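PDB 2B1E: exocyst complex component EXO70 from Saccharomyces cerevisiae, which acts as a subunit of the exocyst, the complex that tethers secretory vesicles to sites of exocytosis, and plays a role in exocyst assembly. Local coordinates for residues 13-18 and 69-74; 23-28 and 46-51. One frame throughout, in Å; residues are numbered along the deposited sequence.

Interaction 1: 13-18 and 69-74; sequences ASVKDL and HGILTH
I71 lays its terminal methyl against the first turn of helix 15-30, the opening helix of the N-terminal helical bundle, close to one end of this long all-helical rod. The contact is a worked example of how a single long aliphatic side chain can join two helices; the nearest CA atoms across it, those of V15 and I71, are 7.4 Å from each other. Its tight part centres on one methyl, I71 CD1. CG1 of I71 stands opposite the backbone N (chi1 -161°) and the chain stays extended at chi2 (175°), which sends CD1 out toward the other helix, to 3.6 Å from L18 CB, with L18 C equally near. The same methyl lies 4.0 Å from V15 O, so it meets backbone as well as side chain. I55 of helix 38-56 touches both L18 and I71, adding a third helix to this buried, apolar part.

Packing slackens towards V15. Its CG1 and CG2 of I71 are 4.2 Å apart, and the two side chains pass alongside one another with their ends pointing oppositely; R62 also touches V15. Beyond this lies the solvent side, where the CB atoms of K16 and D17 point away from 69-74 and both residues are exposed. No hydrogen bond crosses between the segments. Polar order lies instead at the helix start, where S14 is the N-cap: its OG accepts from D17 N over 3.1 Å, with an N-H...O angle of 160°.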
loop_
_atom_site.group_PDB
_atom_site.type_symbol
_atom_site.label_atom_id
_atom_site.label_comp_id
_atom_site.label_asym_id
_atom_site.label_seq_id
_atom_site.Cartn_x
_atom_site.Cartn_y
_atom_site.Cartn_z
ATOM N N ALA A 13 -35.918 -59.737 34.647
ATOM C CA ALA A 13 -37.085 -59.836 33.774
ATOM C C ALA A 13 -36.871 -60.930 32.733
ATOM O O ALA A 13 -35.746 -61.190 32.311
ATOM C CB ALA A 13 -37.346 -58.497 33.077
ATOM N N SER A 14 -37.955 -61.575 32.325
ATOM C CA SER A 14 -37.868 -62.625 31.323
ATOM C C SER A 14 -37.647 -62.002 29.947
ATOM O O SER A 14 -37.958 -60.826 29.720
ATOM C CB SER A 14 -39.163 -63.441 31.304
ATOM O OG SER A 14 -40.284 -62.595 31.080
ATOM N N VAL A 15 -37.108 -62.784 29.023
ATOM C CA VAL A 15 -36.904 -62.273 27.677
ATOM C C VAL A 15 -38.270 -61.898 27.096
ATOM O O VAL A 15 -38.398 -60.919 26.367
ATOM C CB VAL A 15 -36.237 -63.314 26.778
ATOM C CG1 VAL A 15 -36.261 -62.835 25.320
ATOM C CG2 VAL A 15 -34.801 -63.532 27.239
ATOM N N LYS A 16 -39.290 -62.676 27.434
ATOM C CA LYS A 16 -40.636 -62.399 26.943
ATOM C C LYS A 16 -41.080 -61.011 27.380
ATOM O O LYS A 16 -41.549 -60.218 26.568
ATOM C CB LYS A 16 -41.615 -63.454 27.458
ATOM C CG LYS A 16 -43.073 -63.207 27.101
ATOM C CD LYS A 16 -43.889 -64.471 27.365
ATOM C CE LYS A 16 -45.379 -64.244 27.194
ATOM N NZ LYS A 16 -45.930 -63.358 28.259
ATOM N N ASP A 17 -40.931 -60.707 28.663
ATOM C CA ASP A 17 -41.336 -59.395 29.144
ATOM C C ASP A 17 -40.495 -58.254 28.578
ATOM O O ASP A 17 -41.037 -57.203 28.221
ATOM C CB ASP A 17 -41.328 -59.366 30.671
ATOM C CG ASP A 17 -42.495 -60.136 31.259
ATOM O OD1 ASP A 17 -43.374 -60.555 30.468
ATOM O OD2 ASP A 17 -42.538 -60.318 32.494
ATOM N N LEU A 18 -39.181 -58.452 28.496
ATOM C CA LEU A 18 -38.291 -57.424 27.951
ATOM C C LEU A 18 -38.643 -57.178 26.484
ATOM O O LEU A 18 -38.617 -56.039 26.009
ATOM C CB LEU A 18 -36.827 -57.866 28.050
ATOM C CG LEU A 18 -36.236 -57.953 29.462
ATOM C CD1 LEU A 18 -34.828 -58.515 29.411
ATOM C CD2 LEU A 18 -36.240 -56.568 30.086
ATOM N N HIS A 69 -31.234 -64.483 21.504
ATOM C CA HIS A 69 -30.528 -63.954 20.344
ATOM C C HIS A 69 -31.430 -63.035 19.551
ATOM O O HIS A 69 -30.975 -62.054 18.971
ATOM C CB HIS A 69 -30.028 -65.112 19.475
ATOM C CG HIS A 69 -29.030 -65.987 20.172
ATOM N ND1 HIS A 69 -28.678 -67.236 19.712
ATOM C CD2 HIS A 69 -28.298 -65.779 21.292
ATOM C CE1 HIS A 69 -27.772 -67.762 20.518
ATOM N NE2 HIS A 69 -27.524 -66.897 21.485
ATOM N N GLY A 70 -32.715 -63.368 19.541
ATOM C CA GLY A 70 -33.684 -62.556 18.834
ATOM C C GLY A 70 -33.809 -61.171 19.442
ATOM O O GLY A 70 -33.704 -60.178 18.733
ATOM N N ILE A 71 -34.020 -61.077 20.754
ATOM C CA ILE A 71 -34.141 -59.749 21.347
ATOM C C ILE A 71 -32.829 -58.959 21.230
ATOM O O ILE A 71 -32.847 -57.743 21.030
ATOM C CB ILE A 71 -34.596 -59.814 22.824
ATOM C CG1 ILE A 71 -35.148 -58.441 23.244
ATOM C CG2 ILE A 71 -33.442 -60.219 23.722
ATOM C CD1 ILE A 71 -35.752 -58.407 24.651
ATOM N N LEU A 72 -31.688 -59.640 21.344
ATOM C CA LEU A 72 -30.409 -58.953 21.204
ATOM C C LEU A 72 -30.334 -58.264 19.835
ATOM O O LEU A 72 -29.959 -57.094 19.732
ATOM C CB LEU A 72 -29.228 -59.931 21.329
ATOM C CG LEU A 72 -28.936 -60.582 22.686
ATOM C CD1 LEU A 72 -27.666 -61.447 22.568
ATOM C CD2 LEU A 72 -28.758 -59.516 23.746
ATOM N N THR A 73 -30.684 -58.989 18.784
ATOM C CA THR A 73 -30.626 -58.418 17.438
ATOM C C THR A 73 -31.682 -57.326 17.255
ATOM O O THR A 73 -31.418 -56.303 16.630
ATOM C CB THR A 73 -30.817 -59.511 16.361
ATOM O OG1 THR A 73 -29.775 -60.488 16.492
ATOM C CG2 THR A 73 -30.751 -58.910 14.964
ATOM N N HIS A 74 -32.868 -57.541 17.815
ATOM C CA HIS A 74 -33.941 -56.564 17.697
ATOM C C HIS A 74 -33.528 -55.241 18.342
ATOM O O HIS A 74 -33.657 -54.184 17.735
ATOM C CB HIS A 74 -35.217 -57.091 18.355
ATOM C CG HIS A 74 -36.380 -56.159 18.229
ATOM N ND1 HIS A 74 -37.406 -56.122 19.147
ATOM C CD2 HIS A 74 -36.669 -55.214 17.303
ATOM C CE1 HIS A 74 -38.275 -55.189 18.795
ATOM N NE2 HIS A 74 -37.851 -54.623 17.679
#

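Interaction 2: 23-28 and 46-51; sequences SKYEII and HKLDDM
Apolar contact between Y25 and L48 comes first. Methyl CD2 of L48 reaches the base of the tyrosine, 3.9 Å from Y25 CD2 and 4.0 Å from Y25 CB, the two side chains lying side by side as they extend from opposing helices. M51 comes in at the edge of the ring, near its plane, with its CE methyl 4.3 Å from Y25 CE2; the chain is extended as far as sulfur and then turns at chi3, -74°, which carries the methyl round to the aromatic.

These residues illustrate how an antiparallel helix pair is filled. Segments 23-28 and 46-51, parts of helices 15-30 and 38-56 in the N-terminal bundle, run at 153° to each other with their axes 10.9 Å apart at closest, and here Y25 meets K47, L48 and M51. L48 also packs on L75, L78 and I79 of helix 66-94.

Contact between an aliphatic chain and a polar tip is the second kind. K47 CB sits 4.2 Å above the plane of the Y25 ring, offset toward its rim, and the bend at chi2 (-85°) takes CD to 3.9 Å from Y25 OH. This is van der Waals contact alone, and the end of the lysine then leads away.

Charge pairing belongs to the surroundings: E26 OE1 forms a salt bridge with R81 NH2 of helix 66-94, and K24 NZ one with E21 OE2, one turn back on its own helix.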
loop_
_atom_site.group_PDB
_atom_site.type_symbol
_atom_site.label_atom_id
_atom_site.label_comp_id
_atom_site.label_asym_id
_atom_site.label_seq_id
_atom_site.Cartn_x
_atom_site.Cartn_y
_atom_site.Cartn_z
ATOM N N SER A 23 -40.968 -53.819 22.257
ATOM C CA SER A 23 -41.991 -53.670 21.219
ATOM C C SER A 23 -42.768 -52.381 21.414
ATOM O O SER A 23 -43.101 -51.681 20.448
ATOM C CB SER A 23 -42.968 -54.848 21.241
ATOM O OG SER A 23 -42.385 -56.020 20.696
ATOM N N LYS A 24 -43.055 -52.064 22.669
ATOM C CA LYS A 24 -43.784 -50.848 22.975
ATOM C C LYS A 24 -42.930 -49.630 22.644
ATOM O O LYS A 24 -43.435 -48.624 22.139
ATOM C CB LYS A 24 -44.211 -50.845 24.448
ATOM C CG LYS A 24 -45.216 -51.962 24.772
ATOM C CD LYS A 24 -45.866 -51.797 26.141
ATOM C CE LYS A 24 -44.873 -52.051 27.270
ATOM N NZ LYS A 24 -45.475 -51.845 28.620
ATOM N N TYR A 25 -41.626 -49.720 22.903
ATOM C CA TYR A 25 -40.751 -48.594 22.616
ATOM C C TYR A 25 -40.633 -48.384 21.113
ATOM O O TYR A 25 -40.515 -47.244 20.646
ATOM C CB TYR A 25 -39.356 -48.806 23.218
ATOM C CG TYR A 25 -39.332 -48.777 24.726
ATOM C CD1 TYR A 25 -39.988 -47.773 25.431
ATOM C CD2 TYR A 25 -38.655 -49.757 25.449
ATOM C CE1 TYR A 25 -39.978 -47.744 26.826
ATOM C CE2 TYR A 25 -38.632 -49.738 26.848
ATOM C CZ TYR A 25 -39.298 -48.731 27.527
ATOM O OH TYR A 25 -39.290 -48.716 28.902
ATOM N N GLU A 26 -40.650 -49.472 20.349
ATOM C CA GLU A 26 -40.549 -49.324 18.903
ATOM C C GLU A 26 -41.778 -48.612 18.342
ATOM O O GLU A 26 -41.676 -47.822 17.403
ATOM C CB GLU A 26 -40.392 -50.670 18.202
ATOM C CG GLU A 26 -40.248 -50.495 16.686
ATOM C CD GLU A 26 -39.661 -51.703 15.979
ATOM O OE1 GLU A 26 -39.243 -51.562 14.804
ATOM O OE2 GLU A 26 -39.622 -52.791 16.585
ATOM N N ILE A 27 -42.941 -48.906 18.911
ATOM C CA ILE A 27 -44.171 -48.277 18.455
ATOM C C ILE A 27 -44.066 -46.773 18.686
ATOM O O ILE A 27 -44.438 -45.964 17.829
ATOM C CB ILE A 27 -45.398 -48.883 19.191
ATOM C CG1 ILE A 27 -45.614 -50.317 18.691
ATOM C CG2 ILE A 27 -46.642 -48.018 18.960
ATOM C CD1 ILE A 27 -46.709 -51.101 19.400
ATOM N N ILE A 28 -43.537 -46.392 19.839
ATOM C CA ILE A 28 -43.375 -44.973 20.147
ATOM C C ILE A 28 -42.418 -44.333 19.141
ATOM O O ILE A 28 -42.738 -43.323 18.489
ATOM C CB ILE A 28 -42.813 -44.776 21.570
ATOM C CG1 ILE A 28 -43.809 -45.319 22.601
ATOM C CG2 ILE A 28 -42.540 -43.295 21.820
ATOM C CD1 ILE A 28 -43.349 -45.189 24.042
ATOM N N HIS A 46 -32.220 -44.390 24.639
ATOM C CA HIS A 46 -31.349 -44.685 25.784
ATOM C C HIS A 46 -31.884 -45.918 26.536
ATOM O O HIS A 46 -31.108 -46.767 26.977
ATOM C CB HIS A 46 -31.270 -43.498 26.770
ATOM C CG HIS A 46 -30.444 -42.341 26.289
ATOM N ND1 HIS A 46 -29.231 -42.500 25.656
ATOM C CD2 HIS A 46 -30.643 -41.003 26.385
ATOM C CE1 HIS A 46 -28.719 -41.312 25.382
ATOM N NE2 HIS A 46 -29.557 -40.386 25.814
ATOM N N LYS A 47 -33.203 -46.006 26.696
ATOM C CA LYS A 47 -33.803 -47.150 27.385
ATOM C C LYS A 47 -33.408 -48.449 26.690
ATOM O O LYS A 47 -33.060 -49.428 27.337
ATOM C CB LYS A 47 -35.333 -47.042 27.400
ATOM C CG LYS A 47 -35.911 -46.045 28.401
ATOM C CD LYS A 47 -36.054 -46.673 29.778
ATOM C CE LYS A 47 -36.727 -45.724 30.761
ATOM N NZ LYS A 47 -36.935 -46.375 32.090
ATOM N N LEU A 48 -33.473 -48.453 25.362
ATOM C CA LEU A 48 -33.129 -49.646 24.587
ATOM C C LEU A 48 -31.656 -49.998 24.748
ATOM O O LEU A 48 -31.289 -51.167 24.914
ATOM C CB LEU A 48 -33.442 -49.409 23.111
ATOM C CG LEU A 48 -34.916 -49.173 22.770
ATOM C CD1 LEU A 48 -35.020 -48.656 21.342
ATOM C CD2 LEU A 48 -35.718 -50.455 22.945
ATOM N N ASP A 49 -30.822 -48.967 24.679
ATOM C CA ASP A 49 -29.388 -49.106 24.809
ATOM C C ASP A 49 -29.049 -49.709 26.169
ATOM O O ASP A 49 -28.280 -50.672 26.262
ATOM C CB ASP A 49 -28.733 -47.731 24.667
ATOM C CG ASP A 49 -27.484 -47.771 23.823
ATOM O OD1 ASP A 49 -27.025 -48.889 23.506
ATOM O OD2 ASP A 49 -26.961 -46.688 23.477
ATOM N N ASP A 50 -29.639 -49.147 27.222
ATOM C CA ASP A 50 -29.395 -49.636 28.572
ATOM C C ASP A 50 -29.960 -51.050 28.736
ATOM O O ASP A 50 -29.337 -51.892 29.382
ATOM C CB ASP A 50 -29.993 -48.665 29.597
ATOM C CG ASP A 50 -29.284 -47.308 29.592
ATOM O OD1 ASP A 50 -29.780 -46.365 30.246
ATOM O OD2 ASP A 50 -28.224 -47.185 28.929
ATOM N N MET A 51 -31.115 -51.326 28.135
ATOM C CA MET A 51 -31.700 -52.668 28.231
ATOM C C MET A 51 -30.734 -53.667 27.593
ATOM O O MET A 51 -30.425 -54.705 28.175
ATOM C CB MET A 51 -33.060 -52.737 27.513
ATOM C CG MET A 51 -33.767 -54.100 27.631
ATOM S SD MET A 51 -35.349 -54.232 26.717
ATOM C CE MET A 51 -36.385 -53.235 27.811
#

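Overall arrangement
From the N terminus, residues 13-18, which lead into helix 15-30, enter interaction 1, and 23-28 further along that helix enter interaction 2. The chain turns by way of short helix 33-36 into helix 38-56, where 46-51 returns to 23-28 and interaction 2 closes the inner loop. After a partly unmodelled connection, helix 66-94 brings 69-74 back to 13-18; interaction 1 thus closes a wider loop with the loop of interaction 2 nested inside it. Their centres are 11 Å apart, and they touch: H74 NE2 makes a probable hydrogen bond to E26 OE2, and M51 SD packs against L18 O. Together they tie three helices into one bundle at the rod's N-terminal end.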